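Local coordinates for protein serine acetyltransferase 1, putative (Entamoeba histolytica, PDB 7BW9) that probably catalyses the acetylation of serine, the first step of cysteine biosynthesis, and is seen here with bound cysteine, the end product of that pathway, at residues Gly193-Tyr199 / Ile226-Ile232; Ile242-Val248 / Gln258-Gln264. All coordinates share one frame; numbering follows the deposited sequence.

Interaction 1: Gly193-Tyr199 / Ile226-Ile232; sequences GNWCRVY and IGDFVVI
Gly193 meets the end of strand 225-226 and the turn that follows, through a weak bond from its N to Ile226 O, and its CA lies 3.4 Å from Asp228 OD1. That carboxylate oxygen accepts a nearly straight hydrogen bond from Asn194 N (N to OD1 2.9 Å), the donor standing above the carboxylate plane. The Asn194 amide runs alongside the Asp228 carboxylate, the planes 15° apart, and a water spans Asn194 ND2 and Asp228 OD2, weakly on the aspartate side; Asn194 OD1 turns to Asn174 N. Asn194 O takes the N-H of Phe229. The rings of Trp195 and Phe229 are near parallel but slid apart, so the closest touch is Trp195 CB against Phe229 CD1 at 3.5 Å. Cys196 packs SG against Val230 CB. From Arg197 the pairing is regular parallel strand: Arg197 N binds Val230 O at 3.0 Å, and Arg197 O receives Ile232 N. The arginine chain bends at chi3 (76°), bringing one guanidinium face over Val231 CG2, 3.6 Å from NH2, while NE donates to Tyr199 OH. On the sheet face opposite Arg197 and Val231, Val198 CG2 approaches Ile232 CD1. Tyr199 N closes the run on Ile232 O, which also lies at the edge of the tyrosine ring. Successive coils stacked in this way build the left-handed beta-helix of hexapeptide-repeat acyltransferases.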
loop_
_atom_site.group_PDB
_atom_site.type_symbol
_atom_site.label_atom_id
_atom_site.label_comp_id
_atom_site.label_asym_id
_atom_site.label_seq_id
_atom_site.Cartn_x
_atom_site.Cartn_y
_atom_site.Cartn_z
ATOM N N GLY A 193 1.842 -3.994 24.544
ATOM C CA GLY A 193 2.769 -3.615 25.596
ATOM C C GLY A 193 4.034 -2.959 25.077
ATOM O O GLY A 193 4.052 -2.356 23.999
ATOM N N ASN A 194 5.119 -3.090 25.849
ATOM C CA ASN A 194 6.390 -2.437 25.553
ATOM C C ASN A 194 7.343 -3.388 24.833
ATOM O O ASN A 194 7.292 -4.609 25.012
ATOM C CB ASN A 194 7.059 -1.925 26.834
ATOM C CG ASN A 194 6.147 -1.016 27.655
ATOM O OD1 ASN A 194 5.382 -0.217 27.112
ATOM N ND2 ASN A 194 6.207 -1.164 28.974
ATOM N N TRP A 195 8.217 -2.803 24.010
ATOM C CA TRP A 195 9.252 -3.540 23.286
ATOM C C TRP A 195 8.666 -4.633 22.396
ATOM O O TRP A 195 9.251 -5.701 22.245
ATOM C CB TRP A 195 10.297 -4.128 24.256
ATOM C CG TRP A 195 11.335 -3.106 24.595
ATOM C CD1 TRP A 195 11.412 -2.371 25.731
ATOM C CD2 TRP A 195 12.413 -2.665 23.758
ATOM N NE1 TRP A 195 12.477 -1.507 25.668
ATOM C CE2 TRP A 195 13.109 -1.665 24.467
ATOM C CE3 TRP A 195 12.854 -3.014 22.472
ATOM C CZ2 TRP A 195 14.231 -1.026 23.949
ATOM C CZ3 TRP A 195 13.963 -2.369 21.952
ATOM C CH2 TRP A 195 14.641 -1.387 22.691
ATOM N N CYS A 196 7.510 -4.389 21.793
ATOM C CA CYS A 196 6.971 -5.352 20.845
ATOM C C CYS A 196 7.498 -5.084 19.443
ATOM O O CYS A 196 7.870 -3.954 19.096
ATOM C CB CYS A 196 5.447 -5.330 20.868
ATOM S SG CYS A 196 4.863 -5.992 22.475
ATOM N N ARG A 197 7.562 -6.154 18.654
ATOM C CA ARG A 197 8.025 -6.112 17.271
ATOM C C ARG A 197 7.044 -6.898 16.416
ATOM O O ARG A 197 6.735 -8.060 16.715
ATOM C CB ARG A 197 9.443 -6.674 17.133
ATOM C CG ARG A 197 10.110 -6.411 15.786
ATOM C CD ARG A 197 11.627 -6.638 15.863
ATOM N NE ARG A 197 11.966 -8.056 15.883
ATOM C CZ ARG A 197 12.439 -8.708 16.945
ATOM N NH1 ARG A 197 12.646 -8.061 18.082
ATOM N NH2 ARG A 197 12.704 -10.010 16.865
ATOM N N VAL A 198 6.552 -6.259 15.364
ATOM C CA VAL A 198 5.524 -6.811 14.497
ATOM C C VAL A 198 5.981 -6.651 13.052
ATOM O O VAL A 198 6.487 -5.592 12.675
ATOM C CB VAL A 198 4.176 -6.100 14.733
ATOM C CG1 VAL A 198 3.167 -6.553 13.734
ATOM C CG2 VAL A 198 3.678 -6.326 16.170
ATOM N N TYR A 199 5.779 -7.680 12.240
ATOM C CA TYR A 199 6.259 -7.753 10.867
ATOM C C TYR A 199 5.107 -7.563 9.882
ATOM O O TYR A 199 3.938 -7.432 10.261
ATOM C CB TYR A 199 6.980 -9.096 10.646
ATOM C CG TYR A 199 8.348 -9.062 11.273
ATOM C CD1 TYR A 199 9.433 -8.519 10.584
ATOM C CD2 TYR A 199 8.544 -9.474 12.579
ATOM C CE1 TYR A 199 10.679 -8.450 11.150
ATOM C CE2 TYR A 199 9.799 -9.400 13.167
ATOM C CZ TYR A 199 10.863 -8.885 12.443
ATOM O OH TYR A 199 12.118 -8.795 13.007
ATOM N N ILE A 226 -1.697 -7.746 23.819
ATOM C CA ILE A 226 -0.419 -8.440 23.853
ATOM C C ILE A 226 0.489 -7.760 24.871
ATOM O O ILE A 226 0.416 -6.549 25.095
ATOM C CB ILE A 226 0.235 -8.531 22.455
ATOM C CG1 ILE A 226 0.875 -7.213 22.039
ATOM C CG2 ILE A 226 -0.803 -8.942 21.404
ATOM C CD1 ILE A 226 1.368 -7.242 20.607
ATOM N N GLY A 227 1.321 -8.565 25.524
ATOM C CA GLY A 227 2.183 -8.099 26.599
ATOM C C GLY A 227 3.449 -7.435 26.089
ATOM O O GLY A 227 3.532 -6.993 24.945
ATOM N N ASP A 228 4.459 -7.393 26.946
ATOM C CA ASP A 228 5.751 -6.829 26.599
ATOM C C ASP A 228 6.636 -7.866 25.918
ATOM O O ASP A 228 6.505 -9.074 26.130
ATOM C CB ASP A 228 6.477 -6.303 27.844
ATOM C CG ASP A 228 5.622 -5.375 28.695
ATOM O OD1 ASP A 228 4.682 -4.732 28.177
ATOM O OD2 ASP A 228 5.908 -5.286 29.910
ATOM N N PHE A 229 7.583 -7.368 25.122
ATOM C CA PHE A 229 8.605 -8.190 24.469
ATOM C C PHE A 229 8.004 -9.268 23.566
ATOM O O PHE A 229 8.619 -10.310 23.339
ATOM C CB PHE A 229 9.559 -8.812 25.500
ATOM C CG PHE A 229 10.145 -7.802 26.450
ATOM C CD1 PHE A 229 11.176 -6.976 26.043
ATOM C CD2 PHE A 229 9.646 -7.665 27.743
ATOM C CE1 PHE A 229 11.717 -6.015 26.907
ATOM C CE2 PHE A 229 10.171 -6.712 28.618
ATOM C CZ PHE A 229 11.210 -5.882 28.193
ATOM N N VAL A 230 6.820 -9.027 23.012
ATOM C CA VAL A 230 6.198 -9.977 22.089
ATOM C C VAL A 230 6.710 -9.715 20.681
ATOM O O VAL A 230 6.791 -8.558 20.247
ATOM C CB VAL A 230 4.664 -9.872 22.156
ATOM C CG1 VAL A 230 3.990 -10.684 21.021
ATOM C CG2 VAL A 230 4.168 -10.341 23.517
ATOM N N VAL A 231 7.062 -10.784 19.956
ATOM C CA VAL A 231 7.448 -10.705 18.545
ATOM C C VAL A 231 6.432 -11.489 17.724
ATOM O O VAL A 231 6.161 -12.661 18.019
ATOM C CB VAL A 231 8.866 -11.255 18.298
ATOM C CG1 VAL A 231 9.210 -11.167 16.823
ATOM C CG2 VAL A 231 9.905 -10.535 19.141
ATOM N N ILE A 232 5.885 -10.865 16.685
ATOM C CA ILE A 232 4.897 -11.519 15.829
ATOM C C ILE A 232 5.411 -11.543 14.396
ATOM O O ILE A 232 5.524 -10.491 13.744
ATOM C CB ILE A 232 3.523 -10.856 15.919
ATOM C CG1 ILE A 232 3.159 -10.652 17.391
ATOM C CG2 ILE A 232 2.489 -11.732 15.231
ATOM C CD1 ILE A 232 1.869 -9.907 17.602
HETATM O O HOH W 1 8.216 -3.370 29.988
#

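Interaction 2: Ile242-Val248 / Gln258-Gln264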
loop_
_atom_site.group_PDB
_atom_site.type_symbol
_atom_site.label_atom_id
_atom_site.label_comp_id
_atom_site.label_asym_id
_atom_site.label_seq_id
_atom_site.Cartn_x
_atom_site.Cartn_y
_atom_site.Cartn_z
ATOM N N ILE A 242 -8.446 -12.098 22.895
ATOM C CA ILE A 242 -7.543 -13.030 23.536
ATOM C C ILE A 242 -6.358 -12.233 24.039
ATOM O O ILE A 242 -6.136 -11.087 23.638
ATOM C CB ILE A 242 -7.092 -14.141 22.575
ATOM C CG1 ILE A 242 -6.330 -13.541 21.391
ATOM C CG2 ILE A 242 -8.301 -14.957 22.109
ATOM C CD1 ILE A 242 -6.040 -14.527 20.272
ATOM N N THR A 243 -5.590 -12.855 24.920
ATOM C CA THR A 243 -4.425 -12.234 25.527
ATOM C C THR A 243 -3.193 -13.043 25.164
ATOM O O THR A 243 -3.216 -14.277 25.226
ATOM C CB THR A 243 -4.580 -12.140 27.050
ATOM O OG1 THR A 243 -5.627 -11.218 27.361
ATOM C CG2 THR A 243 -3.302 -11.648 27.687
ATOM N N ILE A 244 -2.138 -12.349 24.757
ATOM C CA ILE A 244 -0.837 -12.947 24.480
ATOM C C ILE A 244 0.111 -12.454 25.558
ATOM O O ILE A 244 0.368 -11.248 25.661
ATOM C CB ILE A 244 -0.311 -12.568 23.083
ATOM C CG1 ILE A 244 -1.302 -12.977 21.983
ATOM C CG2 ILE A 244 1.086 -13.154 22.846
ATOM C CD1 ILE A 244 -1.795 -14.376 22.100
ATOM N N GLY A 245 0.642 -13.376 26.348
ATOM C CA GLY A 245 1.511 -12.989 27.437
ATOM C C GLY A 245 2.790 -12.328 26.955
ATOM O O GLY A 245 3.108 -12.282 25.764
ATOM N N SER A 246 3.542 -11.809 27.922
ATOM C CA SER A 246 4.847 -11.227 27.650
ATOM C C SER A 246 5.852 -12.294 27.233
ATOM O O SER A 246 5.726 -13.471 27.586
ATOM C CB SER A 246 5.370 -10.508 28.888
ATOM O OG SER A 246 4.429 -9.564 29.357
ATOM N N ASN A 247 6.858 -11.867 26.471
ATOM C CA ASN A 247 7.974 -12.721 26.046
ATOM C C ASN A 247 7.515 -13.881 25.160
ATOM O O ASN A 247 8.096 -14.968 25.191
ATOM C CB ASN A 247 8.762 -13.256 27.250
ATOM C CG ASN A 247 9.427 -12.153 28.058
ATOM O OD1 ASN A 247 9.078 -11.916 29.218
ATOM N ND2 ASN A 247 10.393 -11.479 27.451
ATOM N N VAL A 248 6.478 -13.664 24.357
ATOM C CA VAL A 248 5.966 -14.662 23.425
ATOM C C VAL A 248 6.491 -14.320 22.037
ATOM O O VAL A 248 6.516 -13.142 21.649
ATOM C CB VAL A 248 4.429 -14.709 23.453
ATOM C CG1 VAL A 248 3.867 -15.473 22.236
ATOM C CG2 VAL A 248 3.950 -15.333 24.759
ATOM N N GLN A 258 -6.673 -18.329 20.514
ATOM C CA GLN A 258 -6.764 -18.621 21.936
ATOM C C GLN A 258 -5.704 -17.833 22.692
ATOM O O GLN A 258 -4.685 -17.431 22.123
ATOM C CB GLN A 258 -6.558 -20.118 22.208
ATOM C CG GLN A 258 -7.426 -21.012 21.352
ATOM C CD GLN A 258 -7.055 -22.467 21.494
ATOM O OE1 GLN A 258 -5.945 -22.877 21.146
ATOM N NE2 GLN A 258 -7.982 -23.257 22.018
ATOM N N ASN A 259 -5.953 -17.631 23.985
ATOM C CA ASN A 259 -4.960 -17.047 24.873
ATOM C C ASN A 259 -3.655 -17.819 24.783
ATOM O O ASN A 259 -3.635 -19.017 24.502
ATOM C CB ASN A 259 -5.439 -17.056 26.326
ATOM C CG ASN A 259 -6.615 -16.139 26.571
ATOM O OD1 ASN A 259 -6.856 -15.195 25.817
ATOM N ND2 ASN A 259 -7.344 -16.395 27.658
ATOM N N ILE A 260 -2.553 -17.121 25.028
ATOM C CA ILE A 260 -1.224 -17.718 25.042
ATOM C C ILE A 260 -0.505 -17.201 26.281
ATOM O O ILE A 260 -0.359 -15.986 26.455
ATOM C CB ILE A 260 -0.439 -17.388 23.761
ATOM C CG1 ILE A 260 -1.143 -18.001 22.550
ATOM C CG2 ILE A 260 0.977 -17.899 23.840
ATOM C CD1 ILE A 260 -0.408 -17.784 21.275
ATOM N N ASP A 261 -0.093 -18.117 27.153
ATOM C CA ASP A 261 0.628 -17.771 28.367
ATOM C C ASP A 261 1.992 -17.172 28.024
ATOM O O ASP A 261 2.495 -17.302 26.908
ATOM C CB ASP A 261 0.823 -19.010 29.250
ATOM C CG ASP A 261 -0.480 -19.711 29.571
ATOM O OD1 ASP A 261 -1.550 -19.067 29.470
ATOM O OD2 ASP A 261 -0.433 -20.911 29.937
ATOM N N GLN A 262 2.608 -16.547 29.021
ATOM C CA GLN A 262 3.918 -15.939 28.838
ATOM C C GLN A 262 4.983 -16.987 28.515
ATOM O O GLN A 262 4.794 -18.189 28.707
ATOM C CB GLN A 262 4.319 -15.171 30.093
ATOM C CG GLN A 262 4.498 -16.055 31.314
ATOM C CD GLN A 262 4.677 -15.249 32.584
ATOM O OE1 GLN A 262 3.766 -14.550 33.021
ATOM N NE2 GLN A 262 5.863 -15.335 33.180
ATOM N N ASP A 263 6.112 -16.505 27.984
ATOM C CA ASP A 263 7.324 -17.305 27.755
ATOM C C ASP A 263 7.108 -18.463 26.778
ATOM O O ASP A 263 7.806 -19.478 26.851
ATOM C CB ASP A 263 7.899 -17.826 29.077
ATOM C CG ASP A 263 8.247 -16.701 30.044
ATOM O OD1 ASP A 263 8.907 -15.723 29.615
ATOM O OD2 ASP A 263 7.856 -16.784 31.229
ATOM N N GLN A 264 6.166 -18.315 25.846
ATOM C CA GLN A 264 5.880 -19.331 24.840
ATOM C C GLN A 264 6.460 -18.961 23.480
ATOM O O GLN A 264 6.404 -17.800 23.062
ATOM C CB GLN A 264 4.372 -19.527 24.680
ATOM C CG GLN A 264 3.657 -20.000 25.912
ATOM C CD GLN A 264 4.180 -21.324 26.372
ATOM O OE1 GLN A 264 3.874 -22.359 25.791
ATOM N NE2 GLN A 264 5.001 -21.300 27.410
#
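Gln258 meets Ile242 through its backbone, with Ile242 CD1 3.7 Å from Gln258 O. The next residue makes the first polar link: Asn259 OD1 accepts Thr243 N at 2.8 Å, from a donor standing above the carbonyl plane. CG of Asn259 sits beside its own backbone N (chi1 -67°), which swings the amide toward the neighbouring coil. Ile260 is held at both backbone ends, its N giving to Thr243 O and its O receiving Gly245 N at 2.8 Å. Its side chain runs alongside that of Ile244, whose CD1 lies 3.7 Å from Ile260 CB, while the CG2 branch crosses to Val248 CG2. Asp261 O lies 3.3 Å from the same methyl, Val248 CG2. Beyond it the chain turns, and Gln262 brings CA and CB against Ser246 O. That oxygen takes the N-H of Asp263, a nearly straight bond. The Asp263 carboxylate lies alongside the Asn247 amide, planes 16° apart, with OD1 against Asn247 CB at 3.4 Å; OD2 is gripped within its own segment by Gln262 NE2. At Gln264 the backbone O faces Val248 CA in a CA-H...O contact of 3.2 Å, and the side-chain NE2 reaches Thr276 OG1 of the third subunit. The chemistry is therefore divided: backbone N-H groups donate every hydrogen bond between the coils, three to backbone carbonyls and one to the Asn259 side-chain oxygen, while Ile244, Val248 and Ile260 supply a small apolar patch, and the polar end of Gln264 serves the subunit interface.

Overall arrangement
Interactions 1 and 2 lie in the same beta-helix, their centres 11 Å apart, and 226-232 stacks directly on 242-248: Gly227 N and Ile244 O, like Asp228 O and Asn247 N, probably hydrogen-bond, and Ser246 OG binds Asp228 N. Thus 193-199, 226-232, 242-248 and 258-264 follow one another as layers. Both contacts use an Asx side-chain oxygen to accept a backbone N-H of the preceding layer. Interaction 1 is the more buried and has longer strand pairing; Arg197, Tyr199 and Val231 pack on Ser208 of the second subunit, and Tyr199 lies near a bound cysteine. Interaction 2, farther from the chain's centre, is more exposed and borders the third subunit.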